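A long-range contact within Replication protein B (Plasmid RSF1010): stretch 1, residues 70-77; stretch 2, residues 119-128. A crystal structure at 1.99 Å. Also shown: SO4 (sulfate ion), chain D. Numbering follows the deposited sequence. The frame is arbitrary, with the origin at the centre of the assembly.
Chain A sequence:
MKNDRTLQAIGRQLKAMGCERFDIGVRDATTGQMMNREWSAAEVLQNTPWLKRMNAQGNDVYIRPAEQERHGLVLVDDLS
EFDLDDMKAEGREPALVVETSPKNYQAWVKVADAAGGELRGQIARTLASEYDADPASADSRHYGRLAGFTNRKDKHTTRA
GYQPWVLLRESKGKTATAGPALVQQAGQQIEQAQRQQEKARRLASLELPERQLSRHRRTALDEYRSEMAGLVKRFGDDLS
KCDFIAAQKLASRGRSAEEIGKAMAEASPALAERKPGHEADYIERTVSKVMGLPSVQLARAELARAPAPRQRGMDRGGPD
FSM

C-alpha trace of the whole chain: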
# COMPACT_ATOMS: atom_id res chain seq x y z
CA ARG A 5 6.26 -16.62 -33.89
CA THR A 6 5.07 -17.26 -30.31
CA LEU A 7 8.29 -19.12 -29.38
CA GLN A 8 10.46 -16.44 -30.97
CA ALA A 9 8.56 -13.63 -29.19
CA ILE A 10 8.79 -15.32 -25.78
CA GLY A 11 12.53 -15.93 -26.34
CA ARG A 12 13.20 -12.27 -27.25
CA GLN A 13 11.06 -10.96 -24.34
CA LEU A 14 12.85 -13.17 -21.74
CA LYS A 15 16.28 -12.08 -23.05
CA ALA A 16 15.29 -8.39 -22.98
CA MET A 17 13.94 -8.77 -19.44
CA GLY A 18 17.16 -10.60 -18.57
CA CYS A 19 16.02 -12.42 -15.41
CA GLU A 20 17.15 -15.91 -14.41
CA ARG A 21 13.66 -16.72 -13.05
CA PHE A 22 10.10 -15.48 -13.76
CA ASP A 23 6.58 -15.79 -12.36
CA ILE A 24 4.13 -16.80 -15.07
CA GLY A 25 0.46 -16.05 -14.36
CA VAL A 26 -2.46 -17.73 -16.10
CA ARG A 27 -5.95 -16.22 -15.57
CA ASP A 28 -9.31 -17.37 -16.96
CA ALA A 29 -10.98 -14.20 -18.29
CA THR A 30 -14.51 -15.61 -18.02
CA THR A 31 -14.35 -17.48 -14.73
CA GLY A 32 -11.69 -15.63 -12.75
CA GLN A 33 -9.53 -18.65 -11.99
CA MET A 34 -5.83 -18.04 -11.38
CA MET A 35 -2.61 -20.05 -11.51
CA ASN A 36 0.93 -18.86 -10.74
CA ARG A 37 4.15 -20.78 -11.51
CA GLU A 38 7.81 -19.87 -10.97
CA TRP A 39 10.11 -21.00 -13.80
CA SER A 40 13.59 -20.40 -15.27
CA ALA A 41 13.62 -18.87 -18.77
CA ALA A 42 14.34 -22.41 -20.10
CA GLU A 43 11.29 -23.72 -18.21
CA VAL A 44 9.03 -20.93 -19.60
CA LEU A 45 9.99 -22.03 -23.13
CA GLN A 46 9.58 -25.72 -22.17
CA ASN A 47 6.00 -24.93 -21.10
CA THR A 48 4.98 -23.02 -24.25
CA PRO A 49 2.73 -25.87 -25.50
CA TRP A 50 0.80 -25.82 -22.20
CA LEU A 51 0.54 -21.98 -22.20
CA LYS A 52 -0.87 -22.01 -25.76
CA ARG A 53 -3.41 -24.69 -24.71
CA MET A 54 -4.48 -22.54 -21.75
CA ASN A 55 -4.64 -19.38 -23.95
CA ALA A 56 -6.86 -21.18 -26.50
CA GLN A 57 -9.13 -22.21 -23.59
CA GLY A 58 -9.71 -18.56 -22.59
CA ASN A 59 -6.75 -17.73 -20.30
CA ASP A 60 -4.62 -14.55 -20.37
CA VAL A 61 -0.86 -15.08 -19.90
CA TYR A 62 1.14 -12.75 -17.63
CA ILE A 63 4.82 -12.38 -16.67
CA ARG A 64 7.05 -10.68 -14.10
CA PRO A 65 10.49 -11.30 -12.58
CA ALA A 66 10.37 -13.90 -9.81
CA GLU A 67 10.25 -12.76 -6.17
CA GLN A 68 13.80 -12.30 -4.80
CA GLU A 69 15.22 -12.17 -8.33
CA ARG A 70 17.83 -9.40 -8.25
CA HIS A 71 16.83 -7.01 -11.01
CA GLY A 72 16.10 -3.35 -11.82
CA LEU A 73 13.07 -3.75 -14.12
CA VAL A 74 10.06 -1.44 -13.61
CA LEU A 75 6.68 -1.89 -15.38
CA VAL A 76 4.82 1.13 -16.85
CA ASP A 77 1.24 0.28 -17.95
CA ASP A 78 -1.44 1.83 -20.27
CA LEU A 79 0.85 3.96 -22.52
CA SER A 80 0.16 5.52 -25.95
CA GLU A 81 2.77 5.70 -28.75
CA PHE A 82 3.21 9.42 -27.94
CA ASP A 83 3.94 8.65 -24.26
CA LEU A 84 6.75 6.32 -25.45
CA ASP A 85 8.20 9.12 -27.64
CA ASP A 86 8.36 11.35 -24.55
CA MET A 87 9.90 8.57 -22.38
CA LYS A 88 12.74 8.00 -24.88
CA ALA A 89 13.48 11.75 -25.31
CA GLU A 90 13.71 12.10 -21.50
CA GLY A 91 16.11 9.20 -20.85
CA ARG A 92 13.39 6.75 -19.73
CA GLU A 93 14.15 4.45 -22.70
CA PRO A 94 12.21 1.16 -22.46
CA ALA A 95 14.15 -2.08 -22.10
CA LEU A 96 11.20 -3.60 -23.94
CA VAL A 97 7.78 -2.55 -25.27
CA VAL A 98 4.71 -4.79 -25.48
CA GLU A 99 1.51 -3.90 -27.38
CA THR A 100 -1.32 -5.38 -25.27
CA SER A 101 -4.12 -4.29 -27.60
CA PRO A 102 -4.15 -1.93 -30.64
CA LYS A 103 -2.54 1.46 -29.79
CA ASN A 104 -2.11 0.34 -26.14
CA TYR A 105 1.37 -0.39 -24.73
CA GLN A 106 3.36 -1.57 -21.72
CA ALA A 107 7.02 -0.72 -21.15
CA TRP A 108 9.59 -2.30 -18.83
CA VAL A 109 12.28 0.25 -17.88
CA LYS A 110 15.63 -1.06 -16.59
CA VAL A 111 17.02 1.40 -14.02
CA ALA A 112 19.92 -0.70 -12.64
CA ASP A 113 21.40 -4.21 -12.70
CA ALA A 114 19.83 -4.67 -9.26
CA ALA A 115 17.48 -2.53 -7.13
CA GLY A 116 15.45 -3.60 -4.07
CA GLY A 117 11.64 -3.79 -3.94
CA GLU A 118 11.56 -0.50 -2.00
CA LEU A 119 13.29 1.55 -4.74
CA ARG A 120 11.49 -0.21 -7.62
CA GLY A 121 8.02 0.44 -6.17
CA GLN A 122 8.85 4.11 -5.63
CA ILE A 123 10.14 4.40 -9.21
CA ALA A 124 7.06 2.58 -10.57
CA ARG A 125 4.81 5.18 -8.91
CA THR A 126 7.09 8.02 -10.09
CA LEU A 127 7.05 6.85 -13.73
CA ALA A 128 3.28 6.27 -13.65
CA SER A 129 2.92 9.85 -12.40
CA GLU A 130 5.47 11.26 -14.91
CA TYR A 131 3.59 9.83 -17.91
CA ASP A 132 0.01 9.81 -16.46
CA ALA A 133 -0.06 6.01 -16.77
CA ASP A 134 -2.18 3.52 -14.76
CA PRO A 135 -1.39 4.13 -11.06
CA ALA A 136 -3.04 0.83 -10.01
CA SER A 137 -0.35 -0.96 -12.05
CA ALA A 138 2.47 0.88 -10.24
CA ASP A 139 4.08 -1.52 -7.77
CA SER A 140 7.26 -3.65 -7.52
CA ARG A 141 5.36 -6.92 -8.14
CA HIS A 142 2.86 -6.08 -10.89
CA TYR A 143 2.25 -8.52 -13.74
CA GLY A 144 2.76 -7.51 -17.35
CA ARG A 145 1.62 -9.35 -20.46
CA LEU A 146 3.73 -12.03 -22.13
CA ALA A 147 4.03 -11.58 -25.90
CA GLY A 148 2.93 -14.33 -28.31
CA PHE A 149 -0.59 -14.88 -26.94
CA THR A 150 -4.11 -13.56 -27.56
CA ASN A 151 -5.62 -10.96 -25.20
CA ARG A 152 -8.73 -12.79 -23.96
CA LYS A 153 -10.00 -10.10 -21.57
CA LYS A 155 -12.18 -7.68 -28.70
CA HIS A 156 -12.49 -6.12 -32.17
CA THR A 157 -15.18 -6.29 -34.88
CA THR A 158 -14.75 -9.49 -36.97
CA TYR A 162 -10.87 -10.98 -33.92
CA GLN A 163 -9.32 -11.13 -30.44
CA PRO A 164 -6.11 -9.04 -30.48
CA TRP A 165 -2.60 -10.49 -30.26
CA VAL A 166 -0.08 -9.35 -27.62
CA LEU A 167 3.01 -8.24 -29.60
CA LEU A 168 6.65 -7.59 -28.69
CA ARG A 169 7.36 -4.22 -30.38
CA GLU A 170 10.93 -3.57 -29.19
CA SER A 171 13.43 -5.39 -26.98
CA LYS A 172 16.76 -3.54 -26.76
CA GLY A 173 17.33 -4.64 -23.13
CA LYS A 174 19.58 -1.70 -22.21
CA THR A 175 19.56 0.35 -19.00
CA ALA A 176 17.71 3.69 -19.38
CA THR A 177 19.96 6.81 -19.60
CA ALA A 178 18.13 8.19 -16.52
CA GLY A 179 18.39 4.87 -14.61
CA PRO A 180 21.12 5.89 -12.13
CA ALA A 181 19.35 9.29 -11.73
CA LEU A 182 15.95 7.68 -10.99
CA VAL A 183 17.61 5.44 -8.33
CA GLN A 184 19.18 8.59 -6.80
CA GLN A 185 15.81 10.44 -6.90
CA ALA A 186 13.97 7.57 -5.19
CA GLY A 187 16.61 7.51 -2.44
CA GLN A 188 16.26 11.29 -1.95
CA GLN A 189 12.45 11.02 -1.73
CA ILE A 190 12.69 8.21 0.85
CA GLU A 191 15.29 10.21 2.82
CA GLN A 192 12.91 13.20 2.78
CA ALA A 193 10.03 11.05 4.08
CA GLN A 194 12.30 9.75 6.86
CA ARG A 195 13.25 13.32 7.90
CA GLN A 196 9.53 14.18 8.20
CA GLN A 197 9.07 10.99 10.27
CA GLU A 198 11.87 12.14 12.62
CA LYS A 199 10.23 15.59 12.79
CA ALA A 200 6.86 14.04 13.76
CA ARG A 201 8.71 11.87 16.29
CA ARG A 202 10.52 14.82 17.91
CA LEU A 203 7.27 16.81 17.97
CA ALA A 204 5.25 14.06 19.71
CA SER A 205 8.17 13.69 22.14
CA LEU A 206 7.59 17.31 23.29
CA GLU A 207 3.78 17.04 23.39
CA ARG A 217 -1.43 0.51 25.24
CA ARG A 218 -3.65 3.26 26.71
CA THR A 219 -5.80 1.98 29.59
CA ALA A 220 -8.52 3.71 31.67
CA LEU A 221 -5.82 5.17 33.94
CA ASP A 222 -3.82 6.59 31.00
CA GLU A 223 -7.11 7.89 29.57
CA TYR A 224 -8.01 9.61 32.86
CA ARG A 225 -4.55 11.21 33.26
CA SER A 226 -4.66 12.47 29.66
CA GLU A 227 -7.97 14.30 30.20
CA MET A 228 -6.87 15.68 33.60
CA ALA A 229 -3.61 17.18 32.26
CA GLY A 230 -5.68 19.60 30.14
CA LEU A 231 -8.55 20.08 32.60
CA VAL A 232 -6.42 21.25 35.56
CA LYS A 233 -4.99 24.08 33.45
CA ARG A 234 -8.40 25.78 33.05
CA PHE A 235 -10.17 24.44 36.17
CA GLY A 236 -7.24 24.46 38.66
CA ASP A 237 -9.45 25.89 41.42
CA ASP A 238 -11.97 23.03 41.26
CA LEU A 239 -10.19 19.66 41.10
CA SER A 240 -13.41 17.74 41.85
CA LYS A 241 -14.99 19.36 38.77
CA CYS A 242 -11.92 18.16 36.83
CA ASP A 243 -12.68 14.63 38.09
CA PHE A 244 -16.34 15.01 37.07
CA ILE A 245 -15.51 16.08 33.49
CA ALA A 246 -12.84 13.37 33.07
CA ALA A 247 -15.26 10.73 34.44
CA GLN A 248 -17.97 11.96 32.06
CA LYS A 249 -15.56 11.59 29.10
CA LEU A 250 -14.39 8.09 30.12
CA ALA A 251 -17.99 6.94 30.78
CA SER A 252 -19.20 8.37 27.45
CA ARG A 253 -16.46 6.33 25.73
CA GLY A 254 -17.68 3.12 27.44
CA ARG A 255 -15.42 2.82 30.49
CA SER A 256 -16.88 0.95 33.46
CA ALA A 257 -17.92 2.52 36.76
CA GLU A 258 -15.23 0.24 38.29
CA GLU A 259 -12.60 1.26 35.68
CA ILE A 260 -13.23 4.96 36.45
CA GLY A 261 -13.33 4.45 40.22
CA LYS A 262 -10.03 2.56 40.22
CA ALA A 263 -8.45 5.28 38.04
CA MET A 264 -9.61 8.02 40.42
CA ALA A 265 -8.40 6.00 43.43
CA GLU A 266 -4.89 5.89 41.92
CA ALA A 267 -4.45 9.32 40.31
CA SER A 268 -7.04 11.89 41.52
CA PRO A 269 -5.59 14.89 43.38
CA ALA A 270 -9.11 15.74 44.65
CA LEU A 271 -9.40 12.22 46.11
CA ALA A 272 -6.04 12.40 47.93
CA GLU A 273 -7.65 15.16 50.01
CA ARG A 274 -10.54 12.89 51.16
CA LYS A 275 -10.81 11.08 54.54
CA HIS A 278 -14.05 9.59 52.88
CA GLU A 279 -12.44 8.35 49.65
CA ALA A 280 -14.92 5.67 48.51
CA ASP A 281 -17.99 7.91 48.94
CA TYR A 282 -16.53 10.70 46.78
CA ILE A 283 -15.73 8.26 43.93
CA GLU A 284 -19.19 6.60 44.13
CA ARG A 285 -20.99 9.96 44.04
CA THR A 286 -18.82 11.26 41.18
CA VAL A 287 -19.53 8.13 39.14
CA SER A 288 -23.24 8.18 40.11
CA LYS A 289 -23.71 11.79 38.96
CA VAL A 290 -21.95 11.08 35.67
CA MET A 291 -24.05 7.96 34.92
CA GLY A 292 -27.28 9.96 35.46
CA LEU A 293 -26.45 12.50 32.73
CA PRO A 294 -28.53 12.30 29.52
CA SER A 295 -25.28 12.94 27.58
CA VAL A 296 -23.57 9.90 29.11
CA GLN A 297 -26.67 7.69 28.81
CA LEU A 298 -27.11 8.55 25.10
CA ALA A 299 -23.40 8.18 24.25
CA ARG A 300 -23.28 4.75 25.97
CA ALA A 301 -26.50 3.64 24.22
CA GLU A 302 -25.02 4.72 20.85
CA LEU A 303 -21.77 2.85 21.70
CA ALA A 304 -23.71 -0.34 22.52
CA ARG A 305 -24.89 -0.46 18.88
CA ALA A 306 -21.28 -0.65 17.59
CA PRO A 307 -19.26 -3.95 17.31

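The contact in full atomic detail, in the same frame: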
# COMPACT_ATOMS: atom_id res chain seq x y z
N ARG A 70 17.16 -10.70 -8.33
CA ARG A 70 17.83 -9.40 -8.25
C ARG A 70 17.79 -8.78 -9.63
O ARG A 70 18.34 -9.33 -10.59
CB ARG A 70 19.28 -9.56 -7.75
N HIS A 71 17.07 -7.66 -9.73
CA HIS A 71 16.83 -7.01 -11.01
C HIS A 71 16.48 -5.55 -10.78
O HIS A 71 16.23 -5.13 -9.63
CB HIS A 71 15.69 -7.72 -11.77
CG HIS A 71 14.33 -7.53 -11.16
ND1 HIS A 71 13.44 -6.56 -11.60
CD2 HIS A 71 13.70 -8.20 -10.17
CE1 HIS A 71 12.33 -6.64 -10.89
NE2 HIS A 71 12.47 -7.62 -10.01
N GLY A 72 16.47 -4.77 -11.86
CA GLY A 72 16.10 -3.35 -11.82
C GLY A 72 15.04 -2.99 -12.84
O GLY A 72 15.02 -1.87 -13.34
N LEU A 73 14.14 -3.93 -13.14
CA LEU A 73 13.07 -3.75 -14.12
C LEU A 73 11.81 -3.16 -13.50
O LEU A 73 11.35 -3.64 -12.47
CB LEU A 73 12.69 -5.11 -14.73
CG LEU A 73 13.01 -5.41 -16.19
CD1 LEU A 73 14.40 -4.96 -16.61
CD2 LEU A 73 12.77 -6.90 -16.47
N VAL A 74 11.27 -2.11 -14.12
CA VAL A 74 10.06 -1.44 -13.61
C VAL A 74 9.00 -1.37 -14.71
O VAL A 74 9.25 -0.83 -15.79
CB VAL A 74 10.41 -0.01 -13.10
CG1 VAL A 74 9.15 0.76 -12.69
CG2 VAL A 74 11.36 -0.10 -11.90
N LEU A 75 7.81 -1.91 -14.43
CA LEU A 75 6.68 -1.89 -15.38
C LEU A 75 5.92 -0.56 -15.40
O LEU A 75 5.54 -0.04 -14.34
CB LEU A 75 5.68 -3.02 -15.06
CG LEU A 75 4.43 -3.15 -15.96
CD1 LEU A 75 4.81 -3.58 -17.37
CD2 LEU A 75 3.39 -4.12 -15.38
N VAL A 76 5.68 -0.05 -16.61
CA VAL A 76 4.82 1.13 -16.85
C VAL A 76 3.67 0.73 -17.80
O VAL A 76 3.91 0.31 -18.94
CB VAL A 76 5.63 2.31 -17.45
CG1 VAL A 76 4.82 3.60 -17.38
CG2 VAL A 76 6.95 2.50 -16.72
N ASP A 77 2.43 0.87 -17.32
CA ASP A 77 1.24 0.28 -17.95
C ASP A 77 0.34 1.35 -18.59
O ASP A 77 0.33 2.50 -18.13
CB ASP A 77 0.46 -0.49 -16.87
CG ASP A 77 -0.54 -1.49 -17.43
OD1 ASP A 77 -0.41 -1.88 -18.61
OD2 ASP A 77 -1.46 -1.88 -16.68
N LEU A 119 12.97 0.55 -3.71
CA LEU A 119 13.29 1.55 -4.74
C LEU A 119 12.45 1.34 -6.01
O LEU A 119 11.98 2.30 -6.61
CB LEU A 119 14.79 1.56 -5.07
CG LEU A 119 15.74 2.06 -3.96
CD1 LEU A 119 17.17 1.60 -4.19
CD2 LEU A 119 15.69 3.59 -3.79
N ARG A 120 12.26 0.08 -6.40
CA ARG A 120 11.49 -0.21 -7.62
C ARG A 120 10.03 0.25 -7.54
O ARG A 120 9.48 0.76 -8.51
CB ARG A 120 11.57 -1.69 -7.97
CG ARG A 120 12.92 -2.08 -8.60
CD ARG A 120 12.92 -3.49 -9.14
NE ARG A 120 13.07 -4.46 -8.07
CZ ARG A 120 12.09 -5.22 -7.60
NH1 ARG A 120 12.33 -6.07 -6.62
NH2 ARG A 120 10.88 -5.14 -8.13
N GLY A 121 9.41 0.05 -6.38
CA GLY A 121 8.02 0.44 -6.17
C GLY A 121 7.87 1.95 -6.21
O GLY A 121 6.91 2.47 -6.79
N GLN A 122 8.82 2.65 -5.60
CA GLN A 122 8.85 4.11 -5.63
C GLN A 122 9.01 4.62 -7.06
O GLN A 122 8.32 5.56 -7.46
CB GLN A 122 9.97 4.65 -4.73
CG GLN A 122 10.04 6.17 -4.61
CD GLN A 122 8.99 6.77 -3.68
OE1 GLN A 122 8.43 6.08 -2.82
NE2 GLN A 122 8.72 8.06 -3.84
N ILE A 123 9.92 4.00 -7.82
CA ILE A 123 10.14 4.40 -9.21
C ILE A 123 8.92 4.09 -10.08
O ILE A 123 8.54 4.91 -10.91
CB ILE A 123 11.45 3.79 -9.80
CG1 ILE A 123 12.68 4.34 -9.05
CG2 ILE A 123 11.59 4.11 -11.29
CD1 ILE A 123 13.96 3.54 -9.27
N ALA A 124 8.30 2.93 -9.85
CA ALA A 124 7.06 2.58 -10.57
C ALA A 124 5.97 3.64 -10.41
O ALA A 124 5.33 4.03 -11.39
CB ALA A 124 6.57 1.20 -10.13
N ARG A 125 5.76 4.11 -9.18
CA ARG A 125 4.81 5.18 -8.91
C ARG A 125 5.23 6.50 -9.55
O ARG A 125 4.40 7.25 -10.08
CB ARG A 125 4.61 5.36 -7.39
CG ARG A 125 3.93 4.17 -6.71
CD ARG A 125 3.54 4.48 -5.27
NE ARG A 125 4.70 4.75 -4.41
CZ ARG A 125 5.43 3.82 -3.81
NH1 ARG A 125 5.14 2.53 -3.96
NH2 ARG A 125 6.45 4.18 -3.04
N THR A 126 6.54 6.79 -9.52
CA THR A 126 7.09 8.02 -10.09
C THR A 126 6.89 8.05 -11.61
O THR A 126 6.43 9.07 -12.15
CB THR A 126 8.59 8.20 -9.68
OG1 THR A 126 8.67 8.48 -8.28
CG2 THR A 126 9.26 9.33 -10.45
N LEU A 127 7.19 6.94 -12.28
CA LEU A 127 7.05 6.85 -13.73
C LEU A 127 5.58 6.88 -14.15
O LEU A 127 5.24 7.49 -15.17
CB LEU A 127 7.76 5.60 -14.28
CG LEU A 127 9.29 5.56 -14.22
CD1 LEU A 127 9.82 4.19 -14.65
CD2 LEU A 127 9.92 6.67 -15.08
N ALA A 128 4.71 6.24 -13.36
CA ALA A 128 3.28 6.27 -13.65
C ALA A 128 2.75 7.70 -13.55
O ALA A 128 1.93 8.13 -14.36
CB ALA A 128 2.52 5.34 -12.71
S SO4 D . 5.69 -1.73 -3.63
O1 SO4 D . 4.52 -2.47 -3.14
O2 SO4 D . 5.91 -0.53 -2.82
O3 SO4 D . 6.87 -2.57 -3.55
O4 SO4 D . 5.45 -1.34 -5.01
O HOH W 1 9.58 -3.83 -10.26
O HOH W 2 4.52 2.33 -13.33

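Strand 73-77 lies on helix 119-128 with the two axes 8.1 Å apart at closest approach and their N-to-C directions 28° apart, so the segments run nearly side by side. The contact buries 389 Å², counted over both sides; Arg 120 (94 Å²) and Val 74 (85 Å²), both buried in the assembly, have the most area covered. No direct hydrogen bond crosses it; the contacts across it are packing and two bridging waters.

The apolar packing follows strand alternation. Val 74 and Val 76 direct their CA-to-CB bonds toward the helix, whereas Leu 73 and Leu 75 point away. Val 74 is central: its CG1 lies 3.5 Å from Ala 124 CA and 3.7 Å from Ala 124 CB, distances that bring a strand side chain against the helix backbone. The small methyl of Ala 124 suits this closeness, with the CA atoms of Val 74 and Ala 124 only 5.9 Å apart. The branching of Val 74 also lets CG2 meet Ile 123 CG2 at 4.3 Å. One turn on from Ile 123, the longer Leu 127 reaches both valines, its CD1 lying 4.0 Å from Val 74 CG1 and 3.9 Å from Val 76 CG2.

At the other end, Arg 120 packs by its flat group and its aliphatic stem. His 71 NE2 sits over one face of the guanidinium, 3.4 Å from Arg 120 CZ, while Arg 120 NE lies over a face of the imidazole; two flat groups suit such an approach. The p rotamer of His 71 (chi1 70°) accompanies a hydrogen bond from Leu 73 N to His 71 ND1 (3.1 Å, 155°), which anchors the ring to its own stretch. Arg 120 CD approaches Leu 73 O at 3.7 Å.

Water supplies the polar links. Water 1 donates to Leu 73 O and accepts from Arg 120 NH2, both at 2.8 Å. Water 2 donates to Leu 75 O (2.8 Å) and Ala 124 O (2.7 Å), joining the strand and helix backbones through a single water.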